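Local coordinates for putative type VI secretion protein (Escherichia coli, PDB 4HH5) that is the N-terminal domain of the ClpV1 ATPase of a type VI secretion system, a ClpA/ClpB-family protein that probably binds and hydrolyses ATP, at residues A[129-132]-A[133-136]; A[69-72]-A[73-76]; A[55-58]-A[59-62]. All blocks are in the same frame, centred on the assembly; numbering follows the deposited sequence.

Contact 1: residues A[129-132]-A[133-136]; sequences VRCD and GLWP
Leu134 reaches back toward the chain that leads up to it and sets one methyl, CD1, against both Val129 and Cys131. Leu134 CD1 lies 3.8 Å from Val129 CG1 and equally far from Cys131 CB, and the side chains of Leu134 and Val129 cross at about a right angle, with the leucine CD1 making the touch. The sulfur of Cys131 comes in beside the leucine branch point, with SG 4.1 Å from Leu134 CG. With CG anti to its carbonyl carbon (chi1 -70°), Leu134 is folded back beside its own backbone N, toward the two earlier residues.

The backbone fixes this turn with two bonds. Leu134 N donates to Cys131 O at 3.2 Å, and Trp135 N donates to Asp132 O at 3.3 Å. Both span three residues, the spacing of a 3-10 turn, and in both the donor stands well above the carbonyl plane, about 45° out of it for the tryptophan. Asp132 O serves a second neighbour as well: it lies at the edge of the indole of Trp135, in the ring plane, 3.4 Å from Trp135 CD1. Pro136 CD packs over one face of the same ring, toward its rim. Trp135 as a whole is exposed, whereas Leu134 is buried.

The segment lies in the loop between helix 115-124 and helix 142-147. Its inner side rests on two helices: Val129 and Leu134 both touch Leu44 of helix 40-50, whereas Cys131, Leu134 and Pro136 pack on helix 66-78, the proline against Ile69.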
ATOM      1  N   VAL A 129      10.327   1.035  -1.699  1.00 24.92           N
ATOM      2  CA  VAL A 129      10.177   2.359  -1.085  1.00 25.69           C
ATOM      3  C   VAL A 129      11.556   2.997  -0.933  1.00 30.29           C
ATOM      4  O   VAL A 129      12.532   2.290  -0.684  1.00 28.76           O
ATOM      5  CB  VAL A 129       9.377   2.397   0.248  1.00 29.53           C
ATOM      6  CG1 VAL A 129       7.884   2.165   0.018  1.00 28.79           C
ATOM      7  CG2 VAL A 129       9.942   1.437   1.300  1.00 29.65           C
ATOM      8  N   ARG A 130      11.627   4.324  -1.092  1.00 28.45           N
ATOM      9  CA  ARG A 130      12.844   5.110  -0.910  1.00 28.70           C
ATOM     10  C   ARG A 130      12.517   6.240   0.077  1.00 33.67           C
ATOM     11  O   ARG A 130      12.641   7.425  -0.240  1.00 34.57           O
ATOM     12  CB  ARG A 130      13.328   5.660  -2.247  1.00 29.66           C
ATOM     13  N   CYS A 131      12.042   5.849   1.270  1.00 28.92           N
ATOM     14  CA  CYS A 131      11.669   6.759   2.346  1.00 28.15           C
ATOM     15  C   CYS A 131      12.110   6.135   3.672  1.00 29.94           C
ATOM     16  O   CYS A 131      11.505   5.164   4.125  1.00 27.97           O
ATOM     17  CB  CYS A 131      10.169   7.054   2.316  1.00 28.64           C
ATOM     18  SG  CYS A 131       9.610   8.160   3.636  1.00 32.78           S
ATOM     19  N   ASP A 132      13.196   6.671   4.263  1.00 26.56           N
ATOM     20  CA  ASP A 132      13.809   6.171   5.502  1.00 26.64           C
ATOM     21  C   ASP A 132      12.897   6.003   6.715  1.00 28.22           C
ATOM     22  O   ASP A 132      13.066   5.036   7.461  1.00 27.24           O
ATOM     23  CB  ASP A 132      15.056   6.981   5.869  1.00 29.40           C
ATOM     24  CG  ASP A 132      16.306   6.447   5.215  1.00 47.63           C
ATOM     25  OD1 ASP A 132      16.535   6.765   4.030  1.00 49.14           O
ATOM     26  OD2 ASP A 132      17.042   5.684   5.878  1.00 59.29           O
ATOM     27  N   GLY A 133      11.959   6.930   6.900  1.00 24.04           N
ATOM     28  CA  GLY A 133      11.010   6.909   8.012  1.00 23.66           C
ATOM     29  C   GLY A 133       9.993   5.782   7.978  1.00 26.78           C
ATOM     30  O   GLY A 133       9.191   5.645   8.910  1.00 25.85           O
ATOM     31  N   LEU A 134      10.015   4.963   6.906  1.00 22.20           N
ATOM     32  CA  LEU A 134       9.119   3.815   6.769  1.00 21.48           C
ATOM     33  C   LEU A 134       9.722   2.537   7.394  1.00 23.08           C
ATOM     34  O   LEU A 134       9.126   1.466   7.285  1.00 21.77           O
ATOM     35  CB  LEU A 134       8.725   3.586   5.294  1.00 21.50           C
ATOM     36  CG  LEU A 134       7.800   4.629   4.644  1.00 26.94           C
ATOM     37  CD1 LEU A 134       7.646   4.356   3.173  1.00 26.88           C
ATOM     38  CD2 LEU A 134       6.413   4.624   5.276  1.00 30.13           C
ATOM     39  N   TRP A 135      10.880   2.659   8.091  1.00 18.85           N
ATOM     40  CA  TRP A 135      11.540   1.526   8.757  1.00 18.09           C
ATOM     41  C   TRP A 135      10.622   0.652   9.662  1.00 20.33           C
ATOM     42  O   TRP A 135      10.821  -0.568   9.635  1.00 20.18           O
ATOM     43  CB  TRP A 135      12.852   1.950   9.469  1.00 17.02           C
ATOM     44  CG  TRP A 135      12.639   2.832  10.659  1.00 17.82           C
ATOM     45  CD1 TRP A 135      12.711   4.192  10.695  1.00 20.73           C
ATOM     46  CD2 TRP A 135      12.308   2.409  11.990  1.00 17.78           C
ATOM     47  NE1 TRP A 135      12.428   4.648  11.964  1.00 20.30           N
ATOM     48  CE2 TRP A 135      12.155   3.574  12.774  1.00 21.37           C
ATOM     49  CE3 TRP A 135      12.061   1.152  12.585  1.00 19.06           C
ATOM     50  CZ2 TRP A 135      11.788   3.526  14.123  1.00 20.85           C
ATOM     51  CZ3 TRP A 135      11.676   1.107  13.917  1.00 20.58           C
ATOM     52  CH2 TRP A 135      11.547   2.280  14.672  1.00 21.14           C
ATOM     53  N   PRO A 136       9.594   1.177  10.413  1.00 15.67           N
ATOM     54  CA  PRO A 136       8.748   0.269  11.235  1.00 15.42           C
ATOM     55  C   PRO A 136       7.971  -0.772  10.429  1.00 19.58           C
ATOM     56  O   PRO A 136       7.733  -1.879  10.911  1.00 16.97           O
ATOM     57  CB  PRO A 136       7.785   1.227  11.957  1.00 17.15           C
ATOM     58  CG  PRO A 136       8.502   2.565  11.947  1.00 21.36           C
ATOM     59  CD  PRO A 136       9.168   2.586  10.600  1.00 16.88           C
TER

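Contact 2: residues A[69-72]-A[73-76]; sequences IWQS and LLGW
Trp70 holds CG anti to its backbone N (chi1 177°), while Leu74, one turn later, has CG anti to its carbonyl carbon (chi1 -80°); together these rotations lay the leucine branch against the indole. Leu74 CD1 is 3.5 Å from Trp70 NE1, approaching the ring obliquely, and Leu74 CG makes an off-centre CH-pi contact, 4.2 Å from the centroid of the five-membered ring of Trp70. The second methyl, CD2, reaches along toward the benzo part, 4.2 Å from Trp70 CZ2. Gln71, bent at chi2, brings its amide nitrogen up to the first methyl, NE2 lying 4.1 Å from Leu74 CD1.

The Trp70-Leu74 pair is i to i+4 packing and the Gln71-Leu74 pair i to i+3, along helix 66-78 of the Clp N-terminal domain, a mainly helical unit. Four successive alpha-helical bonds hold this part of the helix, from Leu73 N to Ile69 O through to Trp76 N to Ser72 O, the last at 2.9 Å. The hydroxyl of Ser72 turns back along the helix to bond Ala68 O.

A second apolar pair, Ile69 and Leu73, follows the i to i+4 spacing more loosely, with Ile69 CG2 4.3 Å from Leu73 CD1. Both residues are buried and touch Leu48 of helix 40-50, and Trp70 meets Leu45 of that helix. The ring of Trp76 leads away from residues 69-72 and meets His42 edge to face.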
ATOM      1  N   ILE A  69       6.124   8.415  11.090  1.00 20.15           N
ATOM      2  CA  ILE A  69       5.902   7.798   9.774  1.00 19.32           C
ATOM      3  C   ILE A  69       5.192   8.796   8.864  1.00 21.70           C
ATOM      4  O   ILE A  69       5.606   8.971   7.721  1.00 19.16           O
ATOM      5  CB  ILE A  69       5.137   6.446   9.857  1.00 21.81           C
ATOM      6  CG1 ILE A  69       5.888   5.417  10.743  1.00 20.70           C
ATOM      7  CG2 ILE A  69       4.883   5.883   8.447  1.00 23.07           C
ATOM      8  CD1 ILE A  69       5.074   4.180  11.133  1.00 25.35           C
ATOM      9  N   TRP A  70       4.123   9.443   9.380  1.00 20.54           N
ATOM     10  CA  TRP A  70       3.344  10.444   8.648  1.00 21.73           C
ATOM     11  C   TRP A  70       4.242  11.610   8.216  1.00 25.44           C
ATOM     12  O   TRP A  70       4.193  12.002   7.054  1.00 25.90           O
ATOM     13  CB  TRP A  70       2.165  10.961   9.502  1.00 21.22           C
ATOM     14  CG  TRP A  70       1.371  12.038   8.818  1.00 22.28           C
ATOM     15  CD1 TRP A  70       1.438  13.379   9.049  1.00 25.36           C
ATOM     16  CD2 TRP A  70       0.475  11.864   7.714  1.00 21.78           C
ATOM     17  NE1 TRP A  70       0.605  14.051   8.181  1.00 24.19           N
ATOM     18  CE2 TRP A  70       0.006  13.144   7.348  1.00 25.48           C
ATOM     19  CE3 TRP A  70       0.010  10.743   7.004  1.00 22.67           C
ATOM     20  CZ2 TRP A  70      -0.902  13.338   6.298  1.00 24.59           C
ATOM     21  CZ3 TRP A  70      -0.912  10.935   5.987  1.00 23.75           C
ATOM     22  CH2 TRP A  70      -1.357  12.218   5.642  1.00 24.28           C
ATOM     23  N   GLN A  71       5.056  12.149   9.143  1.00 22.38           N
ATOM     24  CA  GLN A  71       5.977  13.266   8.869  1.00 22.90           C
ATOM     25  C   GLN A  71       7.027  12.919   7.811  1.00 25.92           C
ATOM     26  O   GLN A  71       7.349  13.759   6.977  1.00 25.17           O
ATOM     27  CB  GLN A  71       6.647  13.765  10.159  1.00 24.55           C
ATOM     28  CG  GLN A  71       5.724  14.571  11.082  1.00 40.41           C
ATOM     29  CD  GLN A  71       5.217  15.864  10.479  1.00 62.49           C
ATOM     30  OE1 GLN A  71       5.947  16.607   9.809  1.00 59.60           O
ATOM     31  NE2 GLN A  71       3.950  16.169  10.721  1.00 53.63           N
ATOM     32  N   SER A  72       7.532  11.670   7.828  1.00 22.88           N
ATOM     33  CA  SER A  72       8.519  11.180   6.859  1.00 22.41           C
ATOM     34  C   SER A  72       7.904  11.140   5.462  1.00 25.31           C
ATOM     35  O   SER A  72       8.560  11.529   4.496  1.00 24.88           O
ATOM     36  CB  SER A  72       9.006   9.791   7.262  1.00 26.32           C
ATOM     37  OG  SER A  72       9.616   9.852   8.542  1.00 35.85           O
ATOM     38  N   LEU A  73       6.628  10.704   5.369  1.00 20.61           N
ATOM     39  CA  LEU A  73       5.888  10.641   4.113  1.00 20.48           C
ATOM     40  C   LEU A  73       5.599  12.034   3.580  1.00 27.10           C
ATOM     41  O   LEU A  73       5.729  12.244   2.373  1.00 26.37           O
ATOM     42  CB  LEU A  73       4.605   9.796   4.236  1.00 20.14           C
ATOM     43  CG  LEU A  73       4.803   8.277   4.313  1.00 23.84           C
ATOM     44  CD1 LEU A  73       3.531   7.591   4.763  1.00 23.43           C
ATOM     45  CD2 LEU A  73       5.256   7.689   2.965  1.00 24.96           C
ATOM     46  N   LEU A  74       5.299  13.006   4.482  1.00 26.14           N
ATOM     47  CA  LEU A  74       5.078  14.409   4.104  1.00 27.07           C
ATOM     48  C   LEU A  74       6.362  15.016   3.558  1.00 30.44           C
ATOM     49  O   LEU A  74       6.312  15.758   2.574  1.00 29.60           O
ATOM     50  CB  LEU A  74       4.628  15.256   5.297  1.00 27.83           C
ATOM     51  CG  LEU A  74       3.177  15.211   5.724  1.00 33.41           C
ATOM     52  CD1 LEU A  74       2.931  16.262   6.768  1.00 33.98           C
ATOM     53  CD2 LEU A  74       2.235  15.451   4.553  1.00 35.77           C
ATOM     54  N   GLY A  75       7.480  14.714   4.225  1.00 27.34           N
ATOM     55  CA  GLY A  75       8.816  15.167   3.857  1.00 27.57           C
ATOM     56  C   GLY A  75       9.199  14.640   2.492  1.00 31.88           C
ATOM     57  O   GLY A  75       9.688  15.395   1.648  1.00 31.07           O
ATOM     58  N   TRP A  76       8.932  13.344   2.261  1.00 28.32           N
ATOM     59  CA  TRP A  76       9.169  12.671   0.993  1.00 28.60           C
ATOM     60  C   TRP A  76       8.305  13.319  -0.098  1.00 33.85           C
ATOM     61  O   TRP A  76       8.806  13.564  -1.192  1.00 34.33           O
ATOM     62  CB  TRP A  76       8.870  11.162   1.109  1.00 27.56           C
ATOM     63  CG  TRP A  76       9.065  10.416  -0.177  1.00 28.41           C
ATOM     64  CD1 TRP A  76      10.187   9.754  -0.579  1.00 31.48           C
ATOM     65  CD2 TRP A  76       8.123  10.302  -1.252  1.00 28.73           C
ATOM     66  NE1 TRP A  76       9.995   9.216  -1.828  1.00 31.12           N
ATOM     67  CE2 TRP A  76       8.743   9.555  -2.273  1.00 32.61           C
ATOM     68  CE3 TRP A  76       6.811  10.778  -1.460  1.00 30.21           C
ATOM     69  CZ2 TRP A  76       8.095   9.253  -3.476  1.00 32.30           C
ATOM     70  CZ3 TRP A  76       6.182  10.507  -2.661  1.00 31.64           C
ATOM     71  CH2 TRP A  76       6.819   9.745  -3.650  1.00 32.49           C
TER

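Contact 3: residues A[55-58]-A[59-62]; sequences LTVL and GRRY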
ATOM      1  N   LEU A  55      -2.562  -1.631   8.358  1.00 15.92           N
ATOM      2  CA  LEU A  55      -1.380  -0.864   8.768  1.00 16.76           C
ATOM      3  C   LEU A  55      -1.554  -0.195  10.127  1.00 18.89           C
ATOM      4  O   LEU A  55      -0.655  -0.284  10.970  1.00 18.23           O
ATOM      5  CB  LEU A  55      -1.015   0.200   7.719  1.00 17.80           C
ATOM      6  CG  LEU A  55      -0.398  -0.266   6.406  1.00 24.83           C
ATOM      7  CD1 LEU A  55      -0.218   0.919   5.467  1.00 25.07           C
ATOM      8  CD2 LEU A  55       0.973  -0.925   6.626  1.00 30.43           C
ATOM      9  N   THR A  56      -2.702   0.488  10.327  1.00 14.82           N
ATOM     10  CA  THR A  56      -3.048   1.180  11.579  1.00 14.84           C
ATOM     11  C   THR A  56      -3.168   0.194  12.741  1.00 17.00           C
ATOM     12  O   THR A  56      -2.660   0.477  13.828  1.00 16.14           O
ATOM     13  CB  THR A  56      -4.320   2.036  11.391  1.00 25.16           C
ATOM     14  OG1 THR A  56      -4.050   3.011  10.384  1.00 26.00           O
ATOM     15  CG2 THR A  56      -4.771   2.728  12.686  1.00 23.84           C
ATOM     16  N   VAL A  57      -3.815  -0.957  12.509  1.00 13.72           N
ATOM     17  CA  VAL A  57      -3.982  -2.024  13.518  1.00 13.61           C
ATOM     18  C   VAL A  57      -2.599  -2.530  13.991  1.00 17.51           C
ATOM     19  O   VAL A  57      -2.367  -2.675  15.197  1.00 17.01           O
ATOM     20  CB  VAL A  57      -4.899  -3.165  12.990  1.00 17.85           C
ATOM     21  CG1 VAL A  57      -4.865  -4.396  13.902  1.00 17.55           C
ATOM     22  CG2 VAL A  57      -6.336  -2.665  12.819  1.00 17.75           C
ATOM     23  N   LEU A  58      -1.691  -2.775  13.043  1.00 14.83           N
ATOM     24  CA  LEU A  58      -0.333  -3.243  13.330  1.00 14.96           C
ATOM     25  C   LEU A  58       0.485  -2.185  14.070  1.00 20.28           C
ATOM     26  O   LEU A  58       1.135  -2.512  15.068  1.00 19.43           O
ATOM     27  CB  LEU A  58       0.365  -3.727  12.049  1.00 15.08           C
ATOM     28  CG  LEU A  58      -0.268  -4.964  11.390  1.00 20.31           C
ATOM     29  CD1 LEU A  58       0.259  -5.162   9.984  1.00 20.41           C
ATOM     30  CD2 LEU A  58      -0.067  -6.217  12.218  1.00 23.35           C
ATOM     31  N   GLY A  59       0.357  -0.923  13.638  1.00 19.21           N
ATOM     32  CA  GLY A  59       1.001   0.228  14.270  1.00 19.04           C
ATOM     33  C   GLY A  59       0.595   0.380  15.720  1.00 22.37           C
ATOM     34  O   GLY A  59       1.443   0.602  16.590  1.00 22.07           O
ATOM     35  N   ARG A  60      -0.707   0.214  15.996  1.00 18.71           N
ATOM     36  CA  ARG A  60      -1.256   0.277  17.349  1.00 19.83           C
ATOM     37  C   ARG A  60      -0.751  -0.911  18.187  1.00 24.21           C
ATOM     38  O   ARG A  60      -0.273  -0.710  19.306  1.00 24.46           O
ATOM     39  CB  ARG A  60      -2.801   0.326  17.305  1.00 21.34           C
ATOM     40  CG  ARG A  60      -3.449   0.324  18.695  1.00 36.32           C
ATOM     41  CD  ARG A  60      -4.921   0.682  18.685  1.00 47.04           C
ATOM     42  NE  ARG A  60      -5.745  -0.371  18.088  1.00 57.07           N
ATOM     43  CZ  ARG A  60      -6.350  -0.271  16.908  1.00 69.07           C
ATOM     44  NH1 ARG A  60      -6.241   0.842  16.190  1.00 60.85           N
ATOM     45  NH2 ARG A  60      -7.078  -1.277  16.442  1.00 44.18           N
ATOM     46  N   ARG A  61      -0.827  -2.135  17.638  1.00 20.46           N
ATOM     47  CA  ARG A  61      -0.373  -3.338  18.344  1.00 20.83           C
ATOM     48  C   ARG A  61       1.130  -3.307  18.712  1.00 23.22           C
ATOM     49  O   ARG A  61       1.507  -3.722  19.815  1.00 21.80           O
ATOM     50  CB  ARG A  61      -0.675  -4.591  17.512  1.00 21.77           C
ATOM     51  CG  ARG A  61      -0.358  -5.884  18.250  1.00 31.60           C
ATOM     52  CD  ARG A  61      -1.616  -6.674  18.497  1.00 46.36           C
ATOM     53  NE  ARG A  61      -1.537  -7.556  19.661  1.00 55.09           N
ATOM     54  CZ  ARG A  61      -0.899  -8.723  19.684  1.00 72.02           C
ATOM     55  NH1 ARG A  61      -0.898  -9.463  20.782  1.00 60.04           N
ATOM     56  NH2 ARG A  61      -0.240  -9.148  18.611  1.00 60.84           N
ATOM     57  N   TYR A  62       1.972  -2.870  17.768  1.00 19.27           N
ATOM     58  CA  TYR A  62       3.428  -2.853  17.932  1.00 18.95           C
ATOM     59  C   TYR A  62       4.018  -1.509  18.333  1.00 22.46           C
ATOM     60  O   TYR A  62       5.232  -1.336  18.310  1.00 22.33           O
ATOM     61  CB  TYR A  62       4.117  -3.495  16.724  1.00 20.42           C
ATOM     62  CG  TYR A  62       3.749  -4.957  16.628  1.00 23.28           C
ATOM     63  CD1 TYR A  62       4.322  -5.896  17.482  1.00 26.33           C
ATOM     64  CD2 TYR A  62       2.740  -5.385  15.772  1.00 24.02           C
ATOM     65  CE1 TYR A  62       3.933  -7.232  17.453  1.00 28.35           C
ATOM     66  CE2 TYR A  62       2.340  -6.720  15.735  1.00 24.64           C
ATOM     67  CZ  TYR A  62       2.933  -7.639  16.584  1.00 34.52           C
ATOM     68  OH  TYR A  62       2.545  -8.955  16.550  1.00 37.80           O
TER
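Tyr62 N donates to Leu58 O at 2.8 Å, with the donor almost in line with the carbonyl bond, and so carries the helical bonding to the first residue that leaves helical backbone angles. The three bonds before it are equally regular: Gly59 N to Leu55 O, Arg60 N to Thr56 O and Arg61 N to Val57 O, each at 2.9 Å. The amides of residues 59 to 62 thus each have a carbonyl four residues back.

Leu58 O is also approached by the side chain of Tyr62, since it lies at the edge of the phenol ring, near its plane, 3.4 Å from Tyr62 CD2. Tyr62 places CG anti to its carbonyl carbon (chi1 -64°), which turns the ring back along the helix, so that CE2 stands 4.3 Å from Leu58 CD2. On one face of the ring, toward the rim, sits Arg61 CG.

One nitrogen of the Arg60 guanidinium, NH2, is hydrogen-bonded to Gln155 OE1, outside the helix. Bent at chi3, the arginine doubles back over the preceding turn, with one guanidinium face over Val57 CA and NH2 4.0 Å from Val57 CG2. Val57 in turn touches Leu151, Leu152 and Gln155 of helix 149-155, so the charged group and the valine share one neighbour.

Leu55 and Leu58 face inward, onto Leu119 of helix 115-124, and Leu55 also packs on helix 40-50. This is the C-terminal end of a short amphipathic helix, packed among other helices of the Clp N-terminal domain.

Contacts 1 and 2 form one continuous patch, their centres about 9 Å apart. The loop of contact 1 lies on helix 66-78: Leu134 CD2 packs 3.7 Å from Ile69 CG2, Gly133 CA lies 3.3 Å from Ser72 OG, and Cys131 SG is 3.6 Å from Ser72 O. Contact 3 stands apart, its centre about 16 Å from that of contact 1 and 17 Å from that of contact 2, with nearest atoms about 7 and 6 Å away. Helix 54-61 and helix 66-78 nevertheless follow each other in the chain, and helix 40-50 packs against all three contacts, joining them within the N-terminal domain.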